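Local structure of ofchtiv-allosamidin (Ostrinia furnacalis, 6JMB) at residues Gly359-Pro362 and Leu363-Thr366; Gly282-Gly285 and Tyr286-Cys290. The protein probably hydrolyses chitin as a group IV insect chitinase of glycoside hydrolase family 18, its cleft here filled by the pseudotrisaccharide inhibitor allosamidin. All coordinates share one frame; numbering follows the deposited sequence.

Contact 2 comes first along the chain and contact 1 follows after it closes; their centres lie about 15 Å apart, and each is the start of a helix, 286-295 for contact 2 and 362-373 for contact 1. The two helix starts meet directly, with Leu-363 CD1 3.6 Å from Tyr-286 CG and Pro-362 CG 4.0 Å from Tyr-286 CE2. Strand 243-256 touches both, through Phe-249. The disulfide from Cys-290 to Cys-356 adds a covalent tie between helix 286-295 and the segment just ahead of Gly-359. In this TIM-barrel family protein, helix 362-373, the last of the chain, is thus joined to the strand-helix unit that brings Tyr-283 to the inhibitor.

Contact 1: residues Gly359-Pro362 and Leu363-Thr366; sequences GTFP and LLNT
With OG1 placed beside its own backbone N and opposite the carbonyl carbon (chi1 -64°), the side chain of Thr-366 folds back along the helix to Pro-362 O, and OG1 gives it a hydrogen bond of 2.7 Å. Pro-362 O also takes the helical bond from Thr-366 N at 3.0 Å, and the two donors come to it from opposite faces of the carbonyl plane. A comparable double grip holds Phe-361 O. Asn-365 N reaches Phe-361 O at 2.8 Å, nearly in line with the carbonyl, as expected for the first turn of a helix. Asn-365 ND2 also bonds to Phe-361 O, at 3.0 Å, from well above the carbonyl plane, because the side chain turns back towards the incoming loop with chi1 -86°. From there ND2 spans to Thr-360 O by a weak, bent bond and donates to a water that is in turn hydrogen-bonded to Thr-360 OG1. One amide nitrogen thus ties the loop to the helix over two successive carbonyls.

Phe-361 occupies the N-cap position in a left-handed backbone conformation, phi 48°, and its hydrocarbon side chain offers the helix no acceptor. Asp-350 supplies that function from outside, its two carboxylate oxygens accepting Leu-363 N and Leu-364 N. Apolar packing backs the polar turn: Phe-361 CB and Leu-364 CB lie 4.1 Å apart, and Leu-364 CD2 approaches the phenyl ring obliquely.

The helix that starts here, 362-373, follows the barrel strand 341-345. Pro-362 and Thr-366 rest on Val-324 of helix 324-336, Leu-363 and Leu-364 press on Phe-249 of strand 243-256, and helix 286-295 closes on Pro-362 and Leu-363.

Contact 2: residues Gly282-Gly285 and Tyr286-Cys290; sequences GYVG and YNEFC. With NAA (2-acetamido-2-deoxy-beta-D-allopyranose), chain B.
One face of the Tyr-283 ring carries the acetamido methyl of the bound N-acetylallosamine, C8 standing 3.5 Å above the ring plane and displaced towards the rim beside CD2, a CH-pi type of contact. Within the helix, a face of the Tyr-286 ring receives Cys-290 CB, four residues on, at 3.6 Å above its plane. The Phe-289 ring meets Val-284 CG1 obliquely and makes edge-to-face stacks with Trp-299 and Phe-321. A phi-psi pair in the extended region and an unusual chi1 of 91° turn the Tyr-283 ring to the sugar, whereas the methyls of Val-284, the next residue of the strand, pack on the helix. Val-284 CG1 lies 3.9 Å from Phe-289 CB, while CG2 lies 3.6 Å from Glu-288 CB. Cut back to an alanine, Tyr-283 would probably leave the acetamido methyl without its aromatic platform and weaken the hold on this sugar.

Strand 283-285 meets the first turn, 286-290, almost at right angles (89°), and Gly-285 is the N-cap. Gly-285 O accepts from Phe-289 N at 2.9 Å, the opening bond of the helix. In return, Glu-288 reaches back with an extended chain, and its OE1 accepts Gly-285 N at 2.9 Å through the anti lone pair. This is the half of a capping box that needs no side chain on the N-cap residue.

Thr-278 OG1 also bonds to Glu-288 OE1, and Tyr-277 N to OE2, leaving both oxygens of this buried carboxylate satisfied. Three donors and the adjacent helix N-terminus would be expected to stabilise its negative charge, and the carboxylate in turn probably helps hold the strand end that follows the sugar-binding Tyr-283.

Contact 1: residues Gly359-Pro362 and Leu363-Thr366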
loop_
_atom_site.group_PDB
_atom_site.type_symbol
_atom_site.label_atom_id
_atom_site.label_comp_id
_atom_site.label_asym_id
_atom_site.label_seq_id
_atom_site.Cartn_x
_atom_site.Cartn_y
_atom_site.Cartn_z
ATOM N N GLY A 359 -3.080 16.822 -15.704
ATOM C CA GLY A 359 -4.171 15.934 -16.041
ATOM C C GLY A 359 -4.726 15.242 -14.810
ATOM O O GLY A 359 -4.149 15.274 -13.721
ATOM N N THR A 360 -5.878 14.605 -14.983
ATOM C CA THR A 360 -6.428 13.821 -13.886
ATOM C C THR A 360 -5.609 12.548 -13.698
ATOM O O THR A 360 -5.033 12.007 -14.644
ATOM C CB THR A 360 -7.894 13.462 -14.139
ATOM O OG1 THR A 360 -8.003 12.679 -15.334
ATOM C CG2 THR A 360 -8.752 14.719 -14.266
ATOM N N PHE A 361 -5.568 12.069 -12.460
ATOM C CA PHE A 361 -4.833 10.861 -12.106
ATOM C C PHE A 361 -3.404 10.852 -12.665
ATOM O O PHE A 361 -3.009 9.909 -13.351
ATOM C CB PHE A 361 -5.577 9.609 -12.554
ATOM C CG PHE A 361 -6.833 9.314 -11.773
ATOM C CD1 PHE A 361 -6.760 8.810 -10.484
ATOM C CD2 PHE A 361 -8.083 9.513 -12.345
ATOM C CE1 PHE A 361 -7.913 8.526 -9.769
ATOM C CE2 PHE A 361 -9.241 9.227 -11.633
ATOM C CZ PHE A 361 -9.157 8.732 -10.352
ATOM N N PRO A 362 -2.602 11.883 -12.377
ATOM C CA PRO A 362 -1.254 11.918 -12.975
ATOM C C PRO A 362 -0.361 10.785 -12.507
ATOM O O PRO A 362 0.401 10.233 -13.310
ATOM C CB PRO A 362 -0.712 13.287 -12.545
ATOM C CG PRO A 362 -1.482 13.613 -11.291
ATOM C CD PRO A 362 -2.858 13.066 -11.537
ATOM N N LEU A 363 -0.421 10.420 -11.226
ATOM C CA LEU A 363 0.427 9.331 -10.757
ATOM C C LEU A 363 0.004 8.007 -11.370
ATOM O O LEU A 363 0.853 7.222 -11.813
ATOM C CB LEU A 363 0.382 9.251 -9.234
ATOM C CG LEU A 363 0.899 10.492 -8.498
ATOM C CD1 LEU A 363 0.922 10.223 -7.000
ATOM C CD2 LEU A 363 2.280 10.892 -9.018
ATOM N N LEU A 364 -1.304 7.747 -11.411
ATOM C CA LEU A 364 -1.800 6.483 -11.936
ATOM C C LEU A 364 -1.592 6.388 -13.445
ATOM O O LEU A 364 -1.206 5.330 -13.958
ATOM C CB LEU A 364 -3.269 6.315 -11.551
ATOM C CG LEU A 364 -3.913 4.955 -11.813
ATOM C CD1 LEU A 364 -3.069 3.808 -11.282
ATOM C CD2 LEU A 364 -5.294 4.929 -11.186
ATOM N N ASN A 365 -1.817 7.486 -14.173
ATOM C CA ASN A 365 -1.515 7.484 -15.603
ATOM C C ASN A 365 -0.031 7.251 -15.854
ATOM O O ASN A 365 0.340 6.530 -16.789
ATOM C CB ASN A 365 -1.983 8.785 -16.256
ATOM C CG ASN A 365 -3.433 8.731 -16.680
ATOM O OD1 ASN A 365 -3.800 7.984 -17.590
ATOM N ND2 ASN A 365 -4.269 9.524 -16.025
ATOM N N THR A 366 0.833 7.832 -15.017
ATOM C CA THR A 366 2.268 7.598 -15.161
ATOM C C THR A 366 2.595 6.114 -15.030
ATOM O O THR A 366 3.357 5.561 -15.833
ATOM C CB THR A 366 3.042 8.416 -14.126
ATOM O OG1 THR A 366 2.850 9.812 -14.382
ATOM C CG2 THR A 366 4.529 8.106 -14.207
HETATM O O HOH W 1 -7.006 10.231 -16.575
#

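Contact 2: residues Gly282-Gly285 and Tyr286-Cys290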
loop_
_atom_site.group_PDB
_atom_site.type_symbol
_atom_site.label_atom_id
_atom_site.label_comp_id
_atom_site.label_asym_id
_atom_site.label_seq_id
_atom_site.Cartn_x
_atom_site.Cartn_y
_atom_site.Cartn_z
ATOM N N GLY A 282 1.343 14.270 10.078
ATOM C CA GLY A 282 2.323 13.257 9.743
ATOM C C GLY A 282 2.173 12.642 8.369
ATOM O O GLY A 282 3.096 11.962 7.918
ATOM N N TYR A 283 1.053 12.843 7.685
ATOM C CA TYR A 283 0.964 12.380 6.308
ATOM C C TYR A 283 0.071 13.322 5.519
ATOM O O TYR A 283 -0.687 14.116 6.085
ATOM C CB TYR A 283 0.569 10.891 6.188
ATOM C CG TYR A 283 -0.914 10.605 6.073
ATOM C CD1 TYR A 283 -1.696 10.436 7.209
ATOM C CD2 TYR A 283 -1.524 10.458 4.832
ATOM C CE1 TYR A 283 -3.049 10.153 7.111
ATOM C CE2 TYR A 283 -2.882 10.179 4.728
ATOM C CZ TYR A 283 -3.633 10.030 5.870
ATOM O OH TYR A 283 -4.979 9.750 5.774
ATOM N N VAL A 284 0.208 13.255 4.198
ATOM C CA VAL A 284 -0.539 14.130 3.301
ATOM C C VAL A 284 -0.714 13.404 1.976
ATOM O O VAL A 284 0.205 12.732 1.502
ATOM C CB VAL A 284 0.176 15.493 3.153
ATOM C CG1 VAL A 284 1.552 15.334 2.516
ATOM C CG2 VAL A 284 -0.685 16.473 2.381
ATOM N N GLY A 285 -1.906 13.494 1.396
ATOM C CA GLY A 285 -2.116 12.896 0.092
ATOM C C GLY A 285 -1.398 13.677 -0.993
ATOM O O GLY A 285 -1.152 14.876 -0.866
ATOM N N TYR A 286 -1.032 12.982 -2.077
ATOM C CA TYR A 286 -0.437 13.695 -3.205
ATOM C C TYR A 286 -1.366 14.793 -3.713
ATOM O O TYR A 286 -0.908 15.897 -4.033
ATOM C CB TYR A 286 -0.049 12.742 -4.344
ATOM C CG TYR A 286 0.479 13.501 -5.539
ATOM C CD1 TYR A 286 1.770 14.012 -5.540
ATOM C CD2 TYR A 286 -0.334 13.761 -6.641
ATOM C CE1 TYR A 286 2.252 14.736 -6.623
ATOM C CE2 TYR A 286 0.136 14.490 -7.722
ATOM C CZ TYR A 286 1.429 14.967 -7.707
ATOM O OH TYR A 286 1.912 15.697 -8.779
ATOM N N ASN A 287 -2.671 14.506 -3.807
ATOM C CA ASN A 287 -3.627 15.524 -4.239
ATOM C C ASN A 287 -3.526 16.765 -3.367
ATOM O O ASN A 287 -3.517 17.896 -3.873
ATOM C CB ASN A 287 -5.059 14.969 -4.242
ATOM C CG ASN A 287 -5.550 14.545 -2.859
ATOM O OD1 ASN A 287 -4.819 13.935 -2.074
ATOM N ND2 ASN A 287 -6.816 14.850 -2.569
ATOM N N GLU A 288 -3.403 16.570 -2.057
ATOM C CA GLU A 288 -3.329 17.698 -1.138
ATOM C C GLU A 288 -1.999 18.416 -1.262
ATOM O O GLU A 288 -1.953 19.650 -1.267
ATOM C CB GLU A 288 -3.530 17.199 0.290
ATOM C CG GLU A 288 -4.901 16.601 0.536
ATOM C CD GLU A 288 -5.013 15.937 1.883
ATOM O OE1 GLU A 288 -4.147 15.098 2.221
ATOM O OE2 GLU A 288 -5.975 16.254 2.616
ATOM N N PHE A 289 -0.902 17.670 -1.374
ATOM C CA PHE A 289 0.397 18.325 -1.323
ATOM C C PHE A 289 0.775 18.978 -2.644
ATOM O O PHE A 289 1.392 20.052 -2.647
ATOM C CB PHE A 289 1.501 17.391 -0.833
ATOM C CG PHE A 289 2.709 18.140 -0.352
ATOM C CD1 PHE A 289 2.579 19.057 0.681
ATOM C CD2 PHE A 289 3.946 17.974 -0.954
ATOM C CE1 PHE A 289 3.667 19.790 1.126
ATOM C CE2 PHE A 289 5.054 18.698 -0.510
ATOM C CZ PHE A 289 4.907 19.610 0.534
ATOM N N CYS A 290 0.423 18.364 -3.776
ATOM C CA CYS A 290 0.682 19.036 -5.042
ATOM C C CYS A 290 -0.058 20.363 -5.109
ATOM O O CYS A 290 0.471 21.354 -5.626
ATOM C CB CYS A 290 0.358 18.122 -6.231
ATOM S SG CYS A 290 -1.391 17.829 -6.661
HETATM C C1 NAA B . -3.528 3.252 6.527
HETATM C C2 NAA B . -4.007 4.692 6.435
HETATM C C3 NAA B . -4.775 5.112 7.631
HETATM C C4 NAA B . -5.941 4.174 7.880
HETATM C C5 NAA B . -5.422 2.747 7.995
HETATM C C6 NAA B . -6.513 1.737 8.182
HETATM C C7 NAA B . -2.518 6.189 4.985
HETATM C C8 NAA B . -1.204 6.960 4.824
HETATM N N2 NAA B . -2.741 5.485 6.272
HETATM O O3 NAA B . -3.860 5.113 8.769
HETATM O O4 NAA B . -6.643 4.480 9.102
HETATM O O5 NAA B . -4.725 2.400 6.758
HETATM O O6 NAA B . -5.899 0.478 8.356
HETATM O O7 NAA B . -3.330 6.160 4.141
#